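Local coordinates for adenosine deaminase 1 (Arthrobacter aurescens, PDB 3RYS), which probably catalyses the zinc-dependent hydrolytic deamination of adenine to hypoxanthine and ammonium in purine salvage, at residues R195-I209 and A212-R226. Residues are numbered along the deposited sequence; the frame is centred on the assembly and turned at random.
Sequences RRIAHAGEEGPASYI and ALDVLHVERIDHGIR. With ZN (zinc ion), chain C; ADE (adenine), chain D.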
loop_
_atom_site.group_PDB
_atom_site.type_symbol
_atom_site.label_atom_id
_atom_site.label_comp_id
_atom_site.label_asym_id
_atom_site.label_seq_id
_atom_site.Cartn_x
_atom_site.Cartn_y
_atom_site.Cartn_z
ATOM N N ARG A 195 -6.739 -11.622 -8.150
ATOM C CA ARG A 195 -6.949 -11.505 -6.715
ATOM C C ARG A 195 -7.514 -10.131 -6.378
ATOM O O ARG A 195 -7.416 -9.202 -7.179
ATOM C CB ARG A 195 -5.648 -11.786 -5.966
ATOM C CG ARG A 195 -5.250 -13.251 -6.038
ATOM C CD ARG A 195 -4.099 -13.561 -5.112
ATOM N NE ARG A 195 -4.149 -14.934 -4.617
ATOM C CZ ARG A 195 -4.899 -15.328 -3.591
ATOM N NH1 ARG A 195 -5.666 -14.458 -2.952
ATOM N NH2 ARG A 195 -4.887 -16.595 -3.203
ATOM N N ARG A 196 -8.117 -10.001 -5.203
ATOM C CA ARG A 196 -8.872 -8.792 -4.890
ATOM C C ARG A 196 -8.528 -8.173 -3.545
ATOM O O ARG A 196 -8.510 -8.855 -2.523
ATOM C CB ARG A 196 -10.367 -9.093 -4.934
ATOM C CG ARG A 196 -10.906 -9.343 -6.320
ATOM C CD ARG A 196 -11.812 -10.552 -6.308
ATOM N NE ARG A 196 -11.021 -11.777 -6.288
ATOM C CZ ARG A 196 -11.327 -12.853 -5.574
ATOM N NH1 ARG A 196 -12.410 -12.857 -4.806
ATOM N NH2 ARG A 196 -10.542 -13.920 -5.620
ATOM N N ILE A 197 -8.254 -6.873 -3.558
ATOM C CA ILE A 197 -8.144 -6.094 -2.330
ATOM C C ILE A 197 -8.858 -4.757 -2.513
ATOM O O ILE A 197 -9.148 -4.349 -3.636
ATOM C CB ILE A 197 -6.684 -5.841 -1.934
ATOM C CG1 ILE A 197 -5.995 -4.974 -2.988
ATOM C CG2 ILE A 197 -5.947 -7.151 -1.750
ATOM C CD1 ILE A 197 -4.578 -4.586 -2.627
ATOM N N ALA A 198 -9.146 -4.077 -1.409
ATOM C CA ALA A 198 -9.822 -2.790 -1.483
ATOM C C ALA A 198 -9.602 -1.957 -0.230
ATOM O O ALA A 198 -9.578 -2.483 0.883
ATOM C CB ALA A 198 -11.313 -2.988 -1.731
ATOM N N HIS A 199 -9.437 -0.652 -0.423
ATOM C CA HIS A 199 -9.390 0.286 0.691
ATOM C C HIS A 199 -10.758 0.376 1.344
ATOM O O HIS A 199 -11.766 0.579 0.666
ATOM C CB HIS A 199 -8.954 1.668 0.210
ATOM C CG HIS A 199 -7.482 1.787 -0.019
ATOM N ND1 HIS A 199 -6.783 0.918 -0.829
ATOM C CD2 HIS A 199 -6.576 2.674 0.454
ATOM C CE1 HIS A 199 -5.508 1.264 -0.844
ATOM N NE2 HIS A 199 -5.357 2.329 -0.076
ATOM N N ALA A 200 -10.792 0.214 2.662
ATOM C CA ALA A 200 -12.043 0.303 3.406
ATOM C C ALA A 200 -11.804 0.654 4.872
ATOM O O ALA A 200 -10.917 0.099 5.520
ATOM C CB ALA A 200 -12.831 -1.001 3.289
ATOM N N GLY A 201 -12.599 1.580 5.391
ATOM C CA GLY A 201 -12.540 1.916 6.799
ATOM C C GLY A 201 -11.420 2.874 7.155
ATOM O O GLY A 201 -11.019 2.969 8.314
ATOM N N GLU A 202 -10.905 3.581 6.156
ATOM C CA GLU A 202 -9.912 4.614 6.404
ATOM C C GLU A 202 -10.635 5.862 6.886
ATOM O O GLU A 202 -10.505 6.264 8.044
ATOM C CB GLU A 202 -9.124 4.914 5.134
ATOM C CG GLU A 202 -7.921 5.800 5.348
ATOM C CD GLU A 202 -7.165 6.044 4.068
ATOM O OE1 GLU A 202 -7.600 5.522 3.024
ATOM O OE2 GLU A 202 -6.137 6.749 4.100
ATOM N N GLU A 203 -11.400 6.468 5.985
ATOM C CA GLU A 203 -12.291 7.565 6.333
ATOM C C GLU A 203 -13.732 7.101 6.158
ATOM O O GLU A 203 -14.660 7.703 6.695
ATOM C CB GLU A 203 -12.012 8.797 5.465
ATOM C CG GLU A 203 -10.758 9.563 5.862
ATOM C CD GLU A 203 -10.619 10.891 5.141
ATOM O OE1 GLU A 203 -11.347 11.113 4.152
ATOM O OE2 GLU A 203 -9.780 11.717 5.561
ATOM N N GLY A 204 -13.905 6.022 5.397
ATOM C CA GLY A 204 -15.203 5.392 5.231
ATOM C C GLY A 204 -15.588 4.584 6.459
ATOM O O GLY A 204 -14.718 4.135 7.210
ATOM N N PRO A 205 -16.899 4.395 6.670
ATOM C CA PRO A 205 -17.440 3.744 7.867
ATOM C C PRO A 205 -17.244 2.237 7.835
ATOM O O PRO A 205 -16.972 1.668 6.777
ATOM C CB PRO A 205 -18.943 4.050 7.794
ATOM C CG PRO A 205 -19.130 4.963 6.630
ATOM C CD PRO A 205 -17.959 4.769 5.728
ATOM N N ALA A 206 -17.396 1.603 8.993
ATOM C CA ALA A 206 -17.300 0.156 9.100
ATOM C C ALA A 206 -18.218 -0.550 8.093
ATOM O O ALA A 206 -17.952 -1.684 7.695
ATOM C CB ALA A 206 -17.617 -0.284 10.517
ATOM N N SER A 207 -19.294 0.124 7.686
ATOM C CA SER A 207 -20.226 -0.429 6.699
ATOM C C SER A 207 -19.506 -0.740 5.399
ATOM O O SER A 207 -19.807 -1.731 4.735
ATOM C CB SER A 207 -21.365 0.553 6.400
ATOM O OG SER A 207 -21.808 1.221 7.569
ATOM N N TYR A 208 -18.563 0.126 5.037
ATOM C CA TYR A 208 -17.830 0.009 3.780
ATOM C C TYR A 208 -16.964 -1.238 3.774
ATOM O O TYR A 208 -16.652 -1.784 2.721
ATOM C CB TYR A 208 -16.965 1.247 3.549
ATOM C CG TYR A 208 -17.707 2.418 2.947
ATOM C CD1 TYR A 208 -19.069 2.589 3.150
ATOM C CD2 TYR A 208 -17.036 3.369 2.190
ATOM C CE1 TYR A 208 -19.745 3.665 2.597
ATOM C CE2 TYR A 208 -17.701 4.445 1.636
ATOM C CZ TYR A 208 -19.053 4.589 1.841
ATOM O OH TYR A 208 -19.709 5.666 1.286
ATOM N N ILE A 209 -16.593 -1.718 4.927
ATOM C CA ILE A 209 -15.813 -2.897 5.049
ATOM C C ILE A 209 -16.578 -4.127 4.745
ATOM O O ILE A 209 -16.099 -4.999 4.103
ATOM C CB ILE A 209 -15.180 -2.971 6.425
ATOM C CG1 ILE A 209 -14.379 -1.702 6.648
ATOM C CG2 ILE A 209 -14.354 -4.220 6.556
ATOM C CD1 ILE A 209 -13.657 -1.586 7.860
ATOM N N ALA A 212 -17.092 -4.261 0.986
ATOM C CA ALA A 212 -15.901 -4.744 0.301
ATOM C C ALA A 212 -15.756 -6.256 0.447
ATOM O O ALA A 212 -15.294 -6.934 -0.468
ATOM C CB ALA A 212 -14.657 -4.030 0.820
ATOM N N LEU A 213 -16.159 -6.781 1.599
ATOM C CA LEU A 213 -16.082 -8.219 1.845
ATOM C C LEU A 213 -17.181 -9.010 1.133
ATOM O O LEU A 213 -16.918 -10.064 0.553
ATOM C CB LEU A 213 -16.131 -8.510 3.346
ATOM C CG LEU A 213 -14.879 -8.154 4.151
ATOM C CD1 LEU A 213 -15.161 -8.256 5.642
ATOM C CD2 LEU A 213 -13.719 -9.055 3.758
ATOM N N ASP A 214 -18.404 -8.493 1.174
ATOM C CA ASP A 214 -19.569 -9.236 0.705
ATOM C C ASP A 214 -19.932 -8.959 -0.750
ATOM O O ASP A 214 -20.220 -9.882 -1.515
ATOM C CB ASP A 214 -20.764 -8.962 1.619
ATOM C CG ASP A 214 -20.593 -9.576 2.998
ATOM O OD1 ASP A 214 -19.779 -10.517 3.123
ATOM O OD2 ASP A 214 -21.271 -9.129 3.949
ATOM N N VAL A 215 -19.916 -7.686 -1.128
ATOM C CA VAL A 215 -20.248 -7.293 -2.490
ATOM C C VAL A 215 -19.055 -7.473 -3.429
ATOM O O VAL A 215 -19.210 -7.946 -4.558
ATOM C CB VAL A 215 -20.737 -5.831 -2.545
ATOM C CG1 VAL A 215 -21.196 -5.476 -3.950
ATOM C CG2 VAL A 215 -21.862 -5.609 -1.543
ATOM N N LEU A 216 -17.866 -7.108 -2.953
ATOM C CA LEU A 216 -16.661 -7.127 -3.782
ATOM C C LEU A 216 -15.815 -8.385 -3.588
ATOM O O LEU A 216 -14.919 -8.664 -4.380
ATOM C CB LEU A 216 -15.806 -5.884 -3.520
ATOM C CG LEU A 216 -16.416 -4.516 -3.837
ATOM C CD1 LEU A 216 -15.378 -3.423 -3.636
ATOM C CD2 LEU A 216 -16.963 -4.478 -5.257
ATOM N N HIS A 217 -16.096 -9.132 -2.525
ATOM C CA HIS A 217 -15.386 -10.375 -2.235
ATOM C C HIS A 217 -13.867 -10.219 -2.161
ATOM O O HIS A 217 -13.127 -11.101 -2.597
ATOM C CB HIS A 217 -15.759 -11.455 -3.260
ATOM C CG HIS A 217 -17.220 -11.778 -3.285
ATOM N ND1 HIS A 217 -17.852 -12.453 -2.260
ATOM C CD2 HIS A 217 -18.177 -11.517 -4.208
ATOM C CE1 HIS A 217 -19.132 -12.595 -2.552
ATOM N NE2 HIS A 217 -19.356 -12.035 -3.728
ATOM N N VAL A 218 -13.400 -9.108 -1.599
ATOM C CA VAL A 218 -11.958 -8.881 -1.482
ATOM C C VAL A 218 -11.305 -9.905 -0.560
ATOM O O VAL A 218 -11.969 -10.523 0.269
ATOM C CB VAL A 218 -11.621 -7.464 -0.982
ATOM C CG1 VAL A 218 -12.170 -6.422 -1.933
ATOM C CG2 VAL A 218 -12.156 -7.253 0.433
ATOM N N GLU A 219 -9.995 -10.070 -0.706
ATOM C CA GLU A 219 -9.257 -11.068 0.058
ATOM C C GLU A 219 -8.503 -10.459 1.230
ATOM O O GLU A 219 -8.062 -11.172 2.131
ATOM C CB GLU A 219 -8.300 -11.812 -0.856
ATOM C CG GLU A 219 -8.902 -12.071 -2.208
ATOM C CD GLU A 219 -8.227 -13.205 -2.914
ATOM O OE1 GLU A 219 -7.728 -12.983 -4.037
ATOM O OE2 GLU A 219 -8.185 -14.313 -2.337
ATOM N N ARG A 220 -8.342 -9.142 1.207
ATOM C CA ARG A 220 -7.880 -8.427 2.392
ATOM C C ARG A 220 -8.298 -6.960 2.379
ATOM O O ARG A 220 -8.454 -6.359 1.320
ATOM C CB ARG A 220 -6.369 -8.597 2.631
ATOM C CG ARG A 220 -5.476 -8.449 1.414
ATOM C CD ARG A 220 -3.996 -8.566 1.804
ATOM N NE ARG A 220 -3.141 -7.860 0.857
ATOM C CZ ARG A 220 -2.289 -8.449 0.025
ATOM N NH1 ARG A 220 -2.141 -9.763 0.032
ATOM N NH2 ARG A 220 -1.565 -7.715 -0.803
ATOM N N ILE A 221 -8.508 -6.407 3.568
ATOM C CA ILE A 221 -8.972 -5.036 3.709
ATOM C C ILE A 221 -7.793 -4.094 3.907
ATOM O O ILE A 221 -6.885 -4.367 4.699
ATOM C CB ILE A 221 -9.943 -4.888 4.899
ATOM C CG1 ILE A 221 -11.251 -5.636 4.625
ATOM C CG2 ILE A 221 -10.221 -3.421 5.182
ATOM C CD1 ILE A 221 -12.124 -4.980 3.586
ATOM N N ASP A 222 -7.807 -2.983 3.184
ATOM C CA ASP A 222 -6.734 -2.010 3.286
ATOM C C ASP A 222 -7.119 -0.873 4.230
ATOM O O ASP A 222 -8.150 -0.221 4.053
ATOM C CB ASP A 222 -6.344 -1.516 1.893
ATOM C CG ASP A 222 -5.802 -2.639 1.015
ATOM O OD1 ASP A 222 -4.908 -3.381 1.478
ATOM O OD2 ASP A 222 -6.272 -2.785 -0.132
ATOM N N HIS A 223 -6.279 -0.662 5.242
ATOM C CA HIS A 223 -6.584 0.207 6.379
ATOM C C HIS A 223 -7.510 -0.507 7.376
ATOM O O HIS A 223 -7.043 -1.215 8.267
ATOM C CB HIS A 223 -7.166 1.555 5.932
ATOM C CG HIS A 223 -6.172 2.447 5.256
ATOM N ND1 HIS A 223 -5.051 2.932 5.895
ATOM C CD2 HIS A 223 -6.132 2.951 3.998
ATOM C CE1 HIS A 223 -4.358 3.685 5.058
ATOM N NE2 HIS A 223 -4.995 3.718 3.903
ATOM N N GLY A 224 -8.816 -0.316 7.224
ATOM C CA GLY A 224 -9.793 -1.028 8.030
ATOM C C GLY A 224 -9.913 -0.588 9.480
ATOM O O GLY A 224 -10.608 -1.229 10.264
ATOM N N ILE A 225 -9.256 0.508 9.846
ATOM C CA ILE A 225 -9.236 0.925 11.245
ATOM C C ILE A 225 -10.604 1.346 11.792
ATOM O O ILE A 225 -10.840 1.286 13.002
ATOM C CB ILE A 225 -8.223 2.055 11.497
ATOM C CG1 ILE A 225 -8.572 3.281 10.652
ATOM C CG2 ILE A 225 -6.802 1.575 11.217
ATOM C CD1 ILE A 225 -7.922 4.561 11.146
ATOM N N ARG A 226 -11.505 1.774 10.912
ATOM C CA ARG A 226 -12.824 2.211 11.366
ATOM C C ARG A 226 -13.752 1.041 11.684
ATOM O O ARG A 226 -14.896 1.237 12.095
ATOM C CB ARG A 226 -13.469 3.180 10.377
ATOM C CG ARG A 226 -12.873 4.578 10.432
ATOM C CD ARG A 226 -13.778 5.589 9.764
ATOM N NE ARG A 226 -15.057 5.701 10.455
ATOM C CZ ARG A 226 -16.126 6.319 9.960
ATOM N NH1 ARG A 226 -16.071 6.876 8.758
ATOM N NH2 ARG A 226 -17.253 6.370 10.661
HETATM ZN ZN ZN C . -3.503 3.357 0.747
HETATM N N9 ADE D . -4.372 6.619 -2.743
HETATM C C8 ADE D . -3.068 6.456 -2.359
HETATM N N7 ADE D . -2.911 6.165 -1.084
HETATM C C5 ADE D . -4.212 6.140 -0.600
HETATM C C6 ADE D . -4.739 5.892 0.686
HETATM N N6 ADE D . -3.974 5.615 1.748
HETATM N N1 ADE D . -6.083 5.941 0.833
HETATM C C2 ADE D . -6.841 6.221 -0.237
HETATM N N3 ADE D . -6.464 6.471 -1.494
HETATM C C4 ADE D . -5.125 6.416 -1.607
#
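Neighbouring parallel strands of the TIM barrel meet where Ala198 pairs with Ile221 and His199 with Asp222: Asp222 N donates a hydrogen bond to Ala198 O at 2.9 Å, and Ala200 N one to Asp222 O, nearly straight at 175°. Helix 206-214 makes the beta-alpha-beta crossover. Apolar contacts seat it and the loop that follows: Ala198 CB meets Val218 CG1 in that loop, and Ile209 CG2 of the helix touches Ile221 CD1.

At the start of strand 195-200 the Glu219 carboxylate takes the Arg196 backbone N-H on the anti lone pair of OE1 and stacks on the Arg196 guanidinium. This salt bridge is of charges only: OE1 lies well out of the guanidinium plane, and NE is hydrogen-bonded to Leu194. Arg195 also pairs with Glu219, though its placement is less sure.

Farther along, Arg226 N bonds to Gly201 O at 2.9 Å in the carbonyl plane. The Arg226 chain, bent at chi3 (63°), lays its guanidinium over Pro205 CA; NH1 makes a 2.6 Å hydrogen bond to Glu203 O from above that carbonyl's plane, and NH2 pairs with Glu229. A leucine here would probably leave Glu229 without this cation and Glu203 O without the NH1 donor.

On the barrel's inner side, Asp222 CB sits over the His199 face in a CH-pi contact, and His199 NE2 binds zinc at 2.3 Å with His19, His21 and Asp280. The Glu202 carboxylate stacks on the His223 ring, its OE1 2.7 Å from adenine N1. Glu202, the predicted proton donor, is thus placed at N1 while zinc is bonded to N6, which His223 NE2 also approaches at 3.0 Å, consistent with deamination at C6.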